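Local atomic coordinates of glutathione synthetase-like effector 30 (Gpa-GSS30-apo) (Globodera pallida, PDB entry 5OET), a protein that is a nematode effector probably derived from a housekeeping glutathione synthetase, the ATP-dependent ligase that joins glycine to gamma-glutamylcysteine. Residues D168-Q173 against K182-N187; M360-F365 against A376-Q381; P405-L410 against L445-R450; P451-N456 against D470-L475. All blocks are in the same frame, centred on the assembly; numbering follows the deposited sequence.

Interaction 1. Residues D168-Q173 against K182-N187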
loop_
_atom_site.group_PDB
_atom_site.type_symbol
_atom_site.label_atom_id
_atom_site.label_comp_id
_atom_site.label_asym_id
_atom_site.label_seq_id
_atom_site.Cartn_x
_atom_site.Cartn_y
_atom_site.Cartn_z
ATOM N N ASP A 168 8.799 24.544 6.221
ATOM C CA ASP A 168 9.737 24.115 5.189
ATOM C C ASP A 168 11.091 24.868 5.254
ATOM O O ASP A 168 11.145 26.058 5.519
ATOM C CB ASP A 168 9.086 24.244 3.813
ATOM C CG ASP A 168 7.888 23.292 3.633
ATOM O OD1 ASP A 168 7.731 22.336 4.425
ATOM O OD2 ASP A 168 7.081 23.496 2.706
ATOM N N TYR A 169 12.181 24.143 5.014
ATOM C CA TYR A 169 13.530 24.675 5.086
ATOM C C TYR A 169 14.387 24.303 3.872
ATOM O O TYR A 169 14.158 23.288 3.222
ATOM C CB TYR A 169 14.197 24.173 6.356
ATOM C CG TYR A 169 13.476 24.591 7.634
ATOM C CD1 TYR A 169 12.465 23.816 8.154
ATOM C CD2 TYR A 169 13.839 25.763 8.335
ATOM C CE1 TYR A 169 11.824 24.177 9.323
ATOM C CE2 TYR A 169 13.202 26.136 9.508
ATOM C CZ TYR A 169 12.190 25.340 10.002
ATOM O OH TYR A 169 11.509 25.662 11.159
ATOM N N MET A 170 15.352 25.169 3.580
ATOM C CA MET A 170 16.386 24.962 2.570
ATOM C C MET A 170 17.708 25.067 3.322
ATOM O O MET A 170 17.863 25.961 4.149
ATOM C CB MET A 170 16.323 26.072 1.503
ATOM C CG MET A 170 16.344 25.604 0.052
ATOM S SD MET A 170 14.731 25.602 -0.803
ATOM C CE MET A 170 15.013 24.369 -2.079
ATOM N N ALA A 171 18.645 24.156 3.069
ATOM C CA ALA A 171 20.050 24.380 3.443
ATOM C C ALA A 171 20.591 25.392 2.432
ATOM O O ALA A 171 20.480 25.168 1.235
ATOM C CB ALA A 171 20.849 23.087 3.418
ATOM N N SER A 172 21.127 26.513 2.907
ATOM C CA SER A 172 21.552 27.600 2.017
ATOM C C SER A 172 23.041 27.854 2.139
ATOM O O SER A 172 23.565 27.891 3.243
ATOM C CB SER A 172 20.794 28.866 2.369
ATOM O OG SER A 172 21.112 29.913 1.471
ATOM N N GLN A 173 23.697 28.056 1.003
ATOM C CA GLN A 173 25.145 28.232 0.931
ATOM C C GLN A 173 25.522 29.689 1.206
ATOM O O GLN A 173 25.363 30.550 0.338
ATOM C CB GLN A 173 25.669 27.802 -0.457
ATOM C CG GLN A 173 27.150 27.418 -0.504
ATOM C CD GLN A 173 27.530 26.732 -1.823
ATOM O OE1 GLN A 173 27.664 27.388 -2.853
ATOM N NE2 GLN A 173 27.693 25.402 -1.794
ATOM N N LYS A 182 17.688 27.786 6.555
ATOM C CA LYS A 182 16.805 28.940 6.340
ATOM C C LYS A 182 15.383 28.530 5.948
ATOM O O LYS A 182 15.175 27.720 5.060
ATOM C CB LYS A 182 17.423 29.909 5.323
ATOM C CG LYS A 182 18.589 30.708 5.912
ATOM C CD LYS A 182 18.546 32.205 5.597
ATOM C CE LYS A 182 19.448 33.024 6.519
ATOM N NZ LYS A 182 19.101 32.853 7.964
ATOM N N GLN A 183 14.399 29.115 6.620
ATOM C CA GLN A 183 12.997 28.703 6.482
ATOM C C GLN A 183 12.343 29.272 5.214
ATOM O O GLN A 183 12.344 30.459 4.978
ATOM C CB GLN A 183 12.223 29.135 7.717
ATOM C CG GLN A 183 10.848 28.519 7.826
ATOM C CD GLN A 183 10.139 29.014 9.048
ATOM O OE1 GLN A 183 9.654 30.142 9.075
ATOM N NE2 GLN A 183 10.102 28.184 10.089
ATOM N N VAL A 184 11.775 28.413 4.398
ATOM C CA VAL A 184 11.192 28.822 3.124
ATOM C C VAL A 184 9.739 29.263 3.310
ATOM O O VAL A 184 9.312 30.212 2.679
ATOM C CB VAL A 184 11.276 27.664 2.098
ATOM C CG1 VAL A 184 10.680 28.073 0.756
ATOM C CG2 VAL A 184 12.721 27.220 1.931
ATOM N N GLU A 185 8.994 28.573 4.176
ATOM C CA GLU A 185 7.536 28.713 4.271
ATOM C C GLU A 185 7.011 28.021 5.541
ATOM O O GLU A 185 7.672 27.151 6.105
ATOM C CB GLU A 185 6.907 28.086 2.998
ATOM C CG GLU A 185 5.379 27.921 2.923
ATOM C CD GLU A 185 4.603 29.246 2.890
ATOM O OE1 GLU A 185 3.720 29.427 2.011
ATOM O OE2 GLU A 185 4.820 30.116 3.758
ATOM N N VAL A 186 5.841 28.455 6.004
ATOM C CA VAL A 186 5.026 27.698 6.969
ATOM C C VAL A 186 3.629 27.461 6.397
ATOM O O VAL A 186 3.068 28.312 5.717
ATOM C CB VAL A 186 4.916 28.367 8.357
ATOM C CG1 VAL A 186 6.204 28.182 9.120
ATOM C CG2 VAL A 186 4.589 29.852 8.268
ATOM N N ASN A 187 3.102 26.276 6.667
ATOM C CA ASN A 187 1.813 25.833 6.166
ATOM C C ASN A 187 0.995 25.273 7.312
ATOM O O ASN A 187 1.546 24.667 8.237
ATOM C CB ASN A 187 2.007 24.726 5.142
ATOM C CG ASN A 187 2.894 25.147 4.008
ATOM O OD1 ASN A 187 2.508 25.990 3.199
ATOM N ND2 ASN A 187 4.104 24.574 3.952
#
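Four backbone hydrogen bonds hold 168-173 to 182-187 in antiparallel fashion. Met-170 and Lys-182 form a regular hydrogen-bonded pair, with Met-170 N to Lys-182 O at 3.0 Å and nearly straight (173°). At Asp-168 the register slips by one residue. Asp-168 O takes Val-184 N at 2.7 Å, whereas Asp-168 N gives to Glu-185 O at 2.8 Å, so two consecutive residues face one: a classic beta bulge. Val-184 supplies the helical backbone turn this needs (phi -87°, psi -38°), and both bulge bonds arrive from above the carbonyl planes.

Tyr-169 and Gln-183 carry the side-chain contact on one face. With its chain extended beyond CG, Gln-183 lays CG over the phenol ring, 4.2 Å from the centroid of the Tyr-169 ring in a CH-pi contact. Its amide then bends to the rim, where Gln-183 NE2 donates to Tyr-169 OH at 3.1 Å, the oxygen lying near the amide plane. On the face of Met-170, Val-184 CG2, beside its own backbone N, comes to 3.8 Å from Met-170 SD.

Second-shell partners fix the polar ends: Lys-182 NZ bonds to Gln-381 O, Asp-168 OD1 pairs with Arg-166, and Glu-185 OE2 accepts from Gln-352. The strands belong to the hairpin 160-173/179-188; helix 98-119 touches Tyr-169 through Val-107 and Gln-183 through Met-111, while helix 373-380 adds Val-380 against both.

Interaction 2. Residues M360-F365 against A376-Q381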
loop_
_atom_site.group_PDB
_atom_site.type_symbol
_atom_site.label_atom_id
_atom_site.label_comp_id
_atom_site.label_asym_id
_atom_site.label_seq_id
_atom_site.Cartn_x
_atom_site.Cartn_y
_atom_site.Cartn_z
ATOM N N MET A 360 9.131 41.640 16.692
ATOM C CA MET A 360 7.854 40.995 16.397
ATOM C C MET A 360 7.761 39.543 16.863
ATOM O O MET A 360 6.671 39.077 17.171
ATOM C CB MET A 360 7.537 41.099 14.912
ATOM C CG MET A 360 7.308 42.527 14.436
ATOM S SD MET A 360 5.707 43.202 14.910
ATOM C CE MET A 360 5.988 44.929 14.494
ATOM N N VAL A 361 8.880 38.833 16.911
ATOM C CA VAL A 361 8.937 37.485 17.511
ATOM C C VAL A 361 9.022 37.597 19.030
ATOM O O VAL A 361 8.292 36.927 19.748
ATOM C CB VAL A 361 10.144 36.657 17.000
ATOM C CG1 VAL A 361 10.270 35.341 17.750
ATOM C CG2 VAL A 361 10.034 36.387 15.509
ATOM N N GLU A 362 9.910 38.473 19.500
ATOM C CA GLU A 362 10.194 38.640 20.937
ATOM C C GLU A 362 8.914 38.898 21.746
ATOM O O GLU A 362 8.797 38.455 22.884
ATOM C CB GLU A 362 11.220 39.771 21.151
ATOM C CG GLU A 362 12.676 39.401 20.830
ATOM C CD GLU A 362 13.016 39.301 19.339
ATOM O OE1 GLU A 362 14.148 38.855 19.000
ATOM O OE2 GLU A 362 12.161 39.662 18.492
ATOM N N LYS A 363 7.962 39.587 21.114
ATOM C CA LYS A 363 6.646 39.927 21.670
ATOM C C LYS A 363 5.880 38.730 22.254
ATOM O O LYS A 363 5.173 38.884 23.234
ATOM C CB LYS A 363 5.810 40.602 20.564
ATOM C CG LYS A 363 4.431 41.117 20.952
ATOM C CD LYS A 363 3.613 41.456 19.709
ATOM C CE LYS A 363 2.396 42.331 19.994
ATOM N NZ LYS A 363 1.311 41.593 20.701
ATOM N N PHE A 364 6.017 37.546 21.656
ATOM C CA PHE A 364 5.291 36.352 22.106
ATOM C C PHE A 364 6.106 35.390 22.987
ATOM O O PHE A 364 5.674 34.260 23.198
ATOM C CB PHE A 364 4.754 35.612 20.873
ATOM C CG PHE A 364 3.849 36.455 20.019
ATOM C CD1 PHE A 364 2.494 36.576 20.331
ATOM C CD2 PHE A 364 4.351 37.154 18.931
ATOM C CE1 PHE A 364 1.657 37.366 19.563
ATOM C CE2 PHE A 364 3.524 37.953 18.164
ATOM C CZ PHE A 364 2.172 38.055 18.475
ATOM N N PHE A 365 7.247 35.847 23.526
ATOM C CA PHE A 365 8.209 34.995 24.263
ATOM C C PHE A 365 8.912 35.676 25.466
ATOM O O PHE A 365 8.691 36.850 25.798
ATOM C CB PHE A 365 9.300 34.488 23.304
ATOM C CG PHE A 365 8.822 33.492 22.273
ATOM C CD1 PHE A 365 8.456 32.200 22.643
ATOM C CD2 PHE A 365 8.793 33.826 20.928
ATOM C CE1 PHE A 365 8.040 31.274 21.692
ATOM C CE2 PHE A 365 8.388 32.907 19.972
ATOM C CZ PHE A 365 8.017 31.627 20.354
ATOM N N ALA A 376 16.478 31.084 18.502
ATOM C CA ALA A 376 16.361 29.919 17.613
ATOM C C ALA A 376 15.565 30.225 16.366
ATOM O O ALA A 376 15.990 29.865 15.271
ATOM C CB ALA A 376 15.725 28.745 18.341
ATOM N N ILE A 377 14.413 30.872 16.537
ATOM C CA ILE A 377 13.589 31.340 15.413
ATOM C C ILE A 377 14.301 32.402 14.564
ATOM O O ILE A 377 14.235 32.329 13.346
ATOM C CB ILE A 377 12.224 31.893 15.877
ATOM C CG1 ILE A 377 11.362 30.753 16.403
ATOM C CG2 ILE A 377 11.479 32.574 14.734
ATOM C CD1 ILE A 377 10.055 31.200 17.022
ATOM N N ARG A 378 14.968 33.376 15.187
ATOM C CA ARG A 378 15.670 34.398 14.421
ATOM C C ARG A 378 16.747 33.808 13.536
ATOM O O ARG A 378 16.914 34.279 12.422
ATOM C CB ARG A 378 16.257 35.489 15.314
ATOM C CG ARG A 378 15.230 36.360 16.030
ATOM C CD ARG A 378 14.393 37.172 15.071
ATOM N NE ARG A 378 13.576 38.194 15.711
ATOM C CZ ARG A 378 12.716 38.985 15.064
ATOM N NH1 ARG A 378 12.547 38.877 13.748
ATOM N NH2 ARG A 378 12.016 39.903 15.732
ATOM N N LYS A 379 17.466 32.786 14.016
ATOM C CA LYS A 379 18.530 32.104 13.222
ATOM C C LYS A 379 18.077 31.599 11.834
ATOM O O LYS A 379 18.842 31.674 10.872
ATOM C CB LYS A 379 19.127 30.922 13.996
ATOM C CG LYS A 379 20.461 31.158 14.674
ATOM C CD LYS A 379 20.703 30.107 15.774
ATOM C CE LYS A 379 22.180 29.766 16.024
ATOM N NZ LYS A 379 22.981 30.893 16.608
ATOM N N VAL A 380 16.843 31.091 11.741
ATOM C CA VAL A 380 16.307 30.519 10.477
ATOM C C VAL A 380 15.515 31.494 9.586
ATOM O O VAL A 380 15.147 31.127 8.470
ATOM C CB VAL A 380 15.432 29.253 10.733
ATOM C CG1 VAL A 380 16.141 28.283 11.675
ATOM C CG2 VAL A 380 14.065 29.618 11.300
ATOM N N GLN A 381 15.244 32.709 10.066
ATOM C CA GLN A 381 14.487 33.714 9.298
ATOM C C GLN A 381 15.311 34.285 8.159
ATOM O O GLN A 381 16.530 34.210 8.187
ATOM C CB GLN A 381 14.022 34.866 10.193
ATOM C CG GLN A 381 12.772 34.567 11.007
ATOM C CD GLN A 381 12.281 35.773 11.789
ATOM O OE1 GLN A 381 13.069 36.610 12.202
ATOM N NE2 GLN A 381 10.969 35.873 11.978
#
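From CB, Arg-378 leaves its helix with CG anti to the carbonyl carbon and bends at chi2 (-64°), which turns the chain toward the loop 360-365. Arg-378 CG lies 4.0 Å from Glu-362 OE1. NE lies farther along the same carboxylate and makes only weak hydrogen bonds to both of its oxygens. CZ comes under a methyl group: Val-361 CG2 sits 3.8 Å from Arg-378 CZ, over the centre of one guanidinium face. At the tip the two nitrogens part. Arg-378 NH2 donates to Glu-362 OE2 at 2.8 Å and 162°, meeting its syn lone pair close to the guanidinium plane, and this is the strong element of the salt bridge. Arg-378 NH1 turns back to its own segment, donating to Gln-381 OE1 at 2.8 Å on a lone pair in the carbonyl plane.

Carboxylate and guanidinium planes are only 27° apart, so the acid meets the edge while valine covers a face. Lys-357 O also accepts from NH2, and Gln-381 NE2 bonds to Phe-355 O, which helps fix the amide that receives NH1. Apolar contact is also made by Ile-377, whose CD1 lies 3.8 Å from Phe-365 CE2.

The contact thus packs the loop that follows helix 349-354 against the C-terminal part of helix 373-380; helix 98-119 touches Phe-364 through Leu-114 and Ala-376 through Val-107, and Phe-124 of helix 122-127 meets the Phe-364 ring edge-to-face.

Interaction 3. Residues P405-L410 against L445-R450. With MG (magnesium ion), chain C.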
loop_
_atom_site.group_PDB
_atom_site.type_symbol
_atom_site.label_atom_id
_atom_site.label_comp_id
_atom_site.label_asym_id
_atom_site.label_seq_id
_atom_site.Cartn_x
_atom_site.Cartn_y
_atom_site.Cartn_z
ATOM N N PRO A 405 21.621 43.201 -7.538
ATOM C CA PRO A 405 20.191 42.837 -7.580
ATOM C C PRO A 405 19.904 41.352 -7.789
ATOM O O PRO A 405 18.764 40.921 -7.621
ATOM C CB PRO A 405 19.654 43.644 -8.761
ATOM C CG PRO A 405 20.839 43.904 -9.614
ATOM C CD PRO A 405 21.991 44.060 -8.678
ATOM N N HIS A 406 20.925 40.580 -8.137
ATOM C CA HIS A 406 20.818 39.128 -8.264
ATOM C C HIS A 406 20.792 38.453 -6.876
ATOM O O HIS A 406 20.474 37.289 -6.767
ATOM C CB HIS A 406 21.972 38.548 -9.114
ATOM C CG HIS A 406 22.132 39.179 -10.473
ATOM N ND1 HIS A 406 21.836 38.520 -11.650
ATOM C CD2 HIS A 406 22.589 40.403 -10.839
ATOM C CE1 HIS A 406 22.090 39.319 -12.675
ATOM N NE2 HIS A 406 22.540 40.473 -12.211
ATOM N N ARG A 407 21.145 39.189 -5.827
ATOM C CA ARG A 407 21.055 38.727 -4.441
ATOM C C ARG A 407 19.614 38.712 -3.927
ATOM O O ARG A 407 19.324 38.035 -2.936
ATOM C CB ARG A 407 21.913 39.643 -3.542
ATOM C CG ARG A 407 22.101 39.201 -2.084
ATOM C CD ARG A 407 23.256 39.958 -1.422
ATOM N NE ARG A 407 23.581 39.444 -0.080
ATOM C CZ ARG A 407 24.182 38.272 0.182
ATOM N NH1 ARG A 407 24.552 37.440 -0.797
ATOM N NH2 ARG A 407 24.411 37.915 1.446
ATOM N N TYR A 408 18.714 39.439 -4.601
ATOM C CA TYR A 408 17.342 39.656 -4.133
ATOM C C TYR A 408 16.256 39.103 -5.053
ATOM O O TYR A 408 16.507 38.754 -6.210
ATOM C CB TYR A 408 17.114 41.159 -3.901
ATOM C CG TYR A 408 18.019 41.702 -2.828
ATOM C CD1 TYR A 408 17.734 41.475 -1.496
ATOM C CD2 TYR A 408 19.196 42.390 -3.143
ATOM C CE1 TYR A 408 18.577 41.930 -0.506
ATOM C CE2 TYR A 408 20.048 42.844 -2.152
ATOM C CZ TYR A 408 19.731 42.608 -0.833
ATOM O OH TYR A 408 20.547 43.039 0.176
ATOM N N VAL A 409 15.055 38.996 -4.487
ATOM C CA VAL A 409 13.841 38.622 -5.211
ATOM C C VAL A 409 12.706 39.522 -4.731
ATOM O O VAL A 409 12.634 39.878 -3.554
ATOM C CB VAL A 409 13.512 37.105 -5.119
ATOM C CG1 VAL A 409 13.387 36.624 -3.684
ATOM C CG2 VAL A 409 12.290 36.725 -5.958
ATOM N N LEU A 410 11.848 39.922 -5.653
ATOM C CA LEU A 410 10.624 40.642 -5.304
ATOM C C LEU A 410 9.476 39.646 -5.291
ATOM O O LEU A 410 9.088 39.159 -6.330
ATOM C CB LEU A 410 10.361 41.758 -6.300
ATOM C CG LEU A 410 9.260 42.732 -5.942
ATOM C CD1 LEU A 410 9.650 43.566 -4.737
ATOM C CD2 LEU A 410 9.024 43.661 -7.124
ATOM N N LEU A 445 10.466 42.535 -0.568
ATOM C CA LEU A 445 11.826 42.226 -1.003
ATOM C C LEU A 445 12.456 41.223 -0.037
ATOM O O LEU A 445 12.430 41.461 1.155
ATOM C CB LEU A 445 12.682 43.492 -1.042
ATOM C CG LEU A 445 13.016 44.130 -2.378
ATOM C CD1 LEU A 445 13.959 45.308 -2.143
ATOM C CD2 LEU A 445 13.683 43.170 -3.347
ATOM N N THR A 446 13.005 40.118 -0.555
ATOM C CA THR A 446 13.854 39.228 0.243
ATOM C C THR A 446 15.162 38.815 -0.442
ATOM O O THR A 446 15.317 38.923 -1.658
ATOM C CB THR A 446 13.097 37.978 0.711
ATOM O OG1 THR A 446 13.700 37.464 1.901
ATOM C CG2 THR A 446 12.993 36.918 -0.327
ATOM N N GLU A 447 16.092 38.346 0.384
ATOM C CA GLU A 447 17.365 37.829 -0.071
ATOM C C GLU A 447 17.065 36.502 -0.736
ATOM O O GLU A 447 16.379 35.669 -0.164
ATOM C CB GLU A 447 18.359 37.622 1.085
ATOM C CG GLU A 447 18.952 38.898 1.685
ATOM C CD GLU A 447 20.452 38.818 2.021
ATOM O OE1 GLU A 447 21.190 37.974 1.436
ATOM O OE2 GLU A 447 20.910 39.646 2.859
ATOM N N LYS A 448 17.562 36.331 -1.960
ATOM C CA LYS A 448 17.495 35.064 -2.666
ATOM C C LYS A 448 18.480 34.119 -2.009
ATOM O O LYS A 448 19.608 34.502 -1.724
ATOM C CB LYS A 448 17.857 35.262 -4.137
ATOM C CG LYS A 448 17.669 34.032 -5.014
ATOM C CD LYS A 448 17.982 34.381 -6.474
ATOM C CE LYS A 448 17.625 33.232 -7.413
ATOM N NZ LYS A 448 17.844 33.597 -8.838
ATOM N N LEU A 449 18.065 32.896 -1.741
ATOM C CA LEU A 449 18.949 31.920 -1.103
ATOM C C LEU A 449 19.729 31.135 -2.155
ATOM O O LEU A 449 19.210 30.826 -3.232
ATOM C CB LEU A 449 18.135 30.986 -0.206
ATOM C CG LEU A 449 17.347 31.769 0.868
ATOM C CD1 LEU A 449 16.415 30.849 1.629
ATOM C CD2 LEU A 449 18.267 32.561 1.802
ATOM N N ARG A 450 20.986 30.836 -1.847
ATOM C CA ARG A 450 21.834 30.045 -2.734
ATOM C C ARG A 450 21.695 28.591 -2.291
ATOM O O ARG A 450 22.288 28.193 -1.296
ATOM C CB ARG A 450 23.295 30.547 -2.694
ATOM C CG ARG A 450 23.436 32.089 -2.719
ATOM C CD ARG A 450 24.586 32.663 -3.561
ATOM N NE ARG A 450 25.889 31.993 -3.395
ATOM C CZ ARG A 450 26.389 31.029 -4.181
ATOM N NH1 ARG A 450 25.700 30.542 -5.218
ATOM N NH2 ARG A 450 27.600 30.521 -3.917
HETATM MG MG MG C . 23.146 42.187 -13.221
#
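Strands 408-412 and 443-447 are the central pair of a four-stranded antiparallel sheet, and the turn leading into the first of them carries one ligand of a magnesium site. His-406 NE2 lies 2.1 Å from MG, and Glu-426 is the other protein ligand; the His-406 side chain leaves its backbone away from 445-450, so the metal takes no direct part in the strand pairing.

Val-409 and Thr-446 form a hydrogen-bonded pair: Val-409 N to Thr-446 O is 2.8 Å, and the reverse bond, Thr-446 N to Val-409 O, is 3.0 Å, both nearly along the C=O axes. A third bond, Lys-448 N to Arg-407 O at 2.6 Å on a lone pair, carries the pairing past the strand ends. The Val-409 and Thr-446 side chains run alongside each other, bringing Val-409 CG1 to 3.4 Å from Thr-446 CG2, while Thr-446 OG1 is bonded to Lys-383 O.

Arg-407, extended from CG to NE, lies alongside Glu-447. Glu-447 OE1 sits over a guanidinium face, 3.2 Å from Arg-407 NE; no N-H points at it and the planes are 61° apart, so this salt bridge rests on charge alone. Tyr-408 runs beside the same glutamate, with Tyr-408 CE1 3.8 Å from Glu-447 CG. On the face of Leu-410 and Leu-445, Leu-445 CD2 reaches Tyr-408 CB.

Helix 427-434 lies against this leucine face, Ile-428 touching Tyr-408 and Leu-445; strands 422-424 and 384-386 complete the sheet, Met-422 and Phe-424 packing on Val-409.

Interaction 4. Residues P451-N456 against D470-L475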
loop_
_atom_site.group_PDB
_atom_site.type_symbol
_atom_site.label_atom_id
_atom_site.label_comp_id
_atom_site.label_asym_id
_atom_site.label_seq_id
_atom_site.Cartn_x
_atom_site.Cartn_y
_atom_site.Cartn_z
ATOM N N PRO A 451 20.885 27.791 -3.003
ATOM C CA PRO A 451 20.478 26.513 -2.417
ATOM C C PRO A 451 21.449 25.354 -2.690
ATOM O O PRO A 451 22.086 25.317 -3.743
ATOM C CB PRO A 451 19.123 26.262 -3.088
ATOM C CG PRO A 451 19.240 26.924 -4.434
ATOM C CD PRO A 451 20.380 27.916 -4.384
ATOM N N MET A 452 21.529 24.422 -1.739
ATOM C CA MET A 452 22.383 23.231 -1.812
ATOM C C MET A 452 21.911 22.327 -2.942
ATOM O O MET A 452 20.741 21.971 -3.016
ATOM C CB MET A 452 22.333 22.476 -0.482
ATOM C CG MET A 452 23.235 21.251 -0.377
ATOM S SD MET A 452 22.851 20.176 0.999
ATOM C CE MET A 452 21.271 19.535 0.457
ATOM N N VAL A 453 22.832 21.960 -3.819
ATOM C CA VAL A 453 22.554 21.124 -4.965
ATOM C C VAL A 453 23.205 19.775 -4.701
ATOM O O VAL A 453 24.382 19.686 -4.371
ATOM C CB VAL A 453 23.104 21.763 -6.260
ATOM C CG1 VAL A 453 23.025 20.797 -7.433
ATOM C CG2 VAL A 453 22.336 23.036 -6.577
ATOM N N ILE A 454 22.421 18.718 -4.837
ATOM C CA ILE A 454 22.918 17.355 -4.684
ATOM C C ILE A 454 22.500 16.551 -5.916
ATOM O O ILE A 454 21.718 17.024 -6.739
ATOM C CB ILE A 454 22.454 16.710 -3.346
ATOM C CG1 ILE A 454 20.929 16.585 -3.255
ATOM C CG2 ILE A 454 22.982 17.504 -2.157
ATOM C CD1 ILE A 454 20.354 15.311 -3.843
ATOM N N LYS A 455 23.049 15.347 -6.034
ATOM C CA LYS A 455 22.778 14.428 -7.139
ATOM C C LYS A 455 21.895 13.276 -6.635
ATOM O O LYS A 455 22.109 12.749 -5.538
ATOM C CB LYS A 455 24.090 13.866 -7.695
ATOM C CG LYS A 455 25.007 14.872 -8.400
ATOM C CD LYS A 455 24.862 14.839 -9.926
ATOM C CE LYS A 455 26.177 15.179 -10.657
ATOM N NZ LYS A 455 26.324 16.619 -11.025
ATOM N N ASN A 456 20.907 12.895 -7.438
ATOM C CA ASN A 456 20.031 11.779 -7.124
ATOM C C ASN A 456 19.381 11.289 -8.414
ATOM O O ASN A 456 19.583 11.888 -9.496
ATOM C CB ASN A 456 18.966 12.217 -6.110
ATOM C CG ASN A 456 18.598 11.112 -5.123
ATOM O OD1 ASN A 456 18.467 9.951 -5.510
ATOM N ND2 ASN A 456 18.441 11.462 -3.858
ATOM N N ASP A 470 21.101 16.872 -11.015
ATOM C CA ASP A 470 21.236 17.858 -9.940
ATOM C C ASP A 470 19.859 18.140 -9.371
ATOM O O ASP A 470 18.938 18.394 -10.125
ATOM C CB ASP A 470 21.825 19.164 -10.471
ATOM C CG ASP A 470 23.234 18.996 -11.006
ATOM O OD1 ASP A 470 23.681 17.829 -11.166
ATOM O OD2 ASP A 470 23.877 20.044 -11.269
ATOM N N ALA A 471 19.724 18.100 -8.051
ATOM C CA ALA A 471 18.480 18.493 -7.376
ATOM C C ALA A 471 18.739 19.271 -6.102
ATOM O O ALA A 471 19.793 19.133 -5.503
ATOM C CB ALA A 471 17.653 17.264 -7.060
ATOM N N THR A 472 17.755 20.066 -5.692
ATOM C CA THR A 472 17.804 20.822 -4.442
ATOM C C THR A 472 16.718 20.251 -3.539
ATOM O O THR A 472 15.547 20.332 -3.891
ATOM C CB THR A 472 17.555 22.346 -4.639
ATOM O OG1 THR A 472 16.418 22.553 -5.485
ATOM C CG2 THR A 472 18.738 23.021 -5.269
ATOM N N PRO A 473 17.103 19.653 -2.390
ATOM C CA PRO A 473 16.115 19.181 -1.436
ATOM C C PRO A 473 15.509 20.310 -0.578
ATOM O O PRO A 473 16.096 21.382 -0.442
ATOM C CB PRO A 473 16.898 18.192 -0.577
ATOM C CG PRO A 473 18.288 18.675 -0.616
ATOM C CD PRO A 473 18.477 19.429 -1.904
ATOM N N GLU A 474 14.326 20.036 -0.031
ATOM C CA GLU A 474 13.571 20.964 0.792
ATOM C C GLU A 474 13.028 20.136 1.950
ATOM O O GLU A 474 12.287 19.198 1.740
ATOM C CB GLU A 474 12.427 21.590 -0.010
ATOM C CG GLU A 474 11.701 22.747 0.675
ATOM C CD GLU A 474 10.260 22.965 0.170
ATOM O OE1 GLU A 474 9.373 22.087 0.402
ATOM O OE2 GLU A 474 9.998 24.032 -0.435
ATOM N N LEU A 475 13.418 20.501 3.167
ATOM C CA LEU A 475 13.067 19.780 4.398
ATOM C C LEU A 475 11.801 20.336 5.028
ATOM O O LEU A 475 11.745 21.505 5.326
ATOM C CB LEU A 475 14.205 19.945 5.397
ATOM C CG LEU A 475 14.112 19.295 6.766
ATOM C CD1 LEU A 475 14.183 17.777 6.665
ATOM C CD2 LEU A 475 15.235 19.849 7.631
#
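The backbone bonding is confined to one antiparallel hydrogen-bonded pair, Ile-454 with Ala-471. Ile-454 N gives to Ala-471 O at 2.7 Å and 177°, and Ala-471 N returns to Ile-454 O at 2.6 Å; both donors lie nearly along the C=O axes. On either side CA-H...O contacts extend the pairing, Asp-470 CA to Ile-454 O at 3.3 Å and Thr-472 CA to Met-452 O at 3.5 Å. The short strand axes cross at 111°, so the pair is strongly twisted.

The one salt bridge across the segments joins Lys-455 and Asp-470, which run side by side. Successive bends at chi2, chi3 and chi4 bring the lysine alongside the acid, and Lys-455 NZ donates to the syn lone pair of Asp-470 OD1 at 2.9 Å.

Apolar contacts fall in two groups. Thr-472 CG2, anti to its carbonyl carbon, meets Pro-451 CB and Val-453 CG2, the latter at 3.8 Å. Pro-473 receives the other group: the bend at Met-452 chi3 (69°) brings Met-452 CE against CG of Pro-473, the two side chains crossing at about a right angle, while Ile-454 CG1 approaches Pro-473 CD at 4.0 Å.

Phe-96 touches Met-452 and Ser-502 of strand 490-504 touches Pro-473. A backbone bond between Asn-456 and Leu-469 continues the pairing, and the two strands form a twisted antiparallel strand pair, 454-459 with 469-484, in the large mixed sheet of this glutathione synthetase-like fold.

From the N terminus the four contacts follow in series, none nesting or crossing. Interaction 1 closes the short hairpin turn after strand 160-173. Interaction 2 closes the loop leading into helix 373-380, whose end touches interaction 1 through a probable hydrogen bond from Gln-183 N to Val-380 O. Interaction 3 closes a longer excursion within the four-stranded sheet, then returns to the hairpin, where Gln-173 N probably bonds to Arg-450 O. The chain passes directly into interaction 4, an antiparallel strand pair in the same large sheet as interaction 1; strands 160-173 and 469-484 are neighbours there. Residues 168-173 therefore meet both 445-450 and 451-456, tying the small sheet, next to the magnesium site, to the large one.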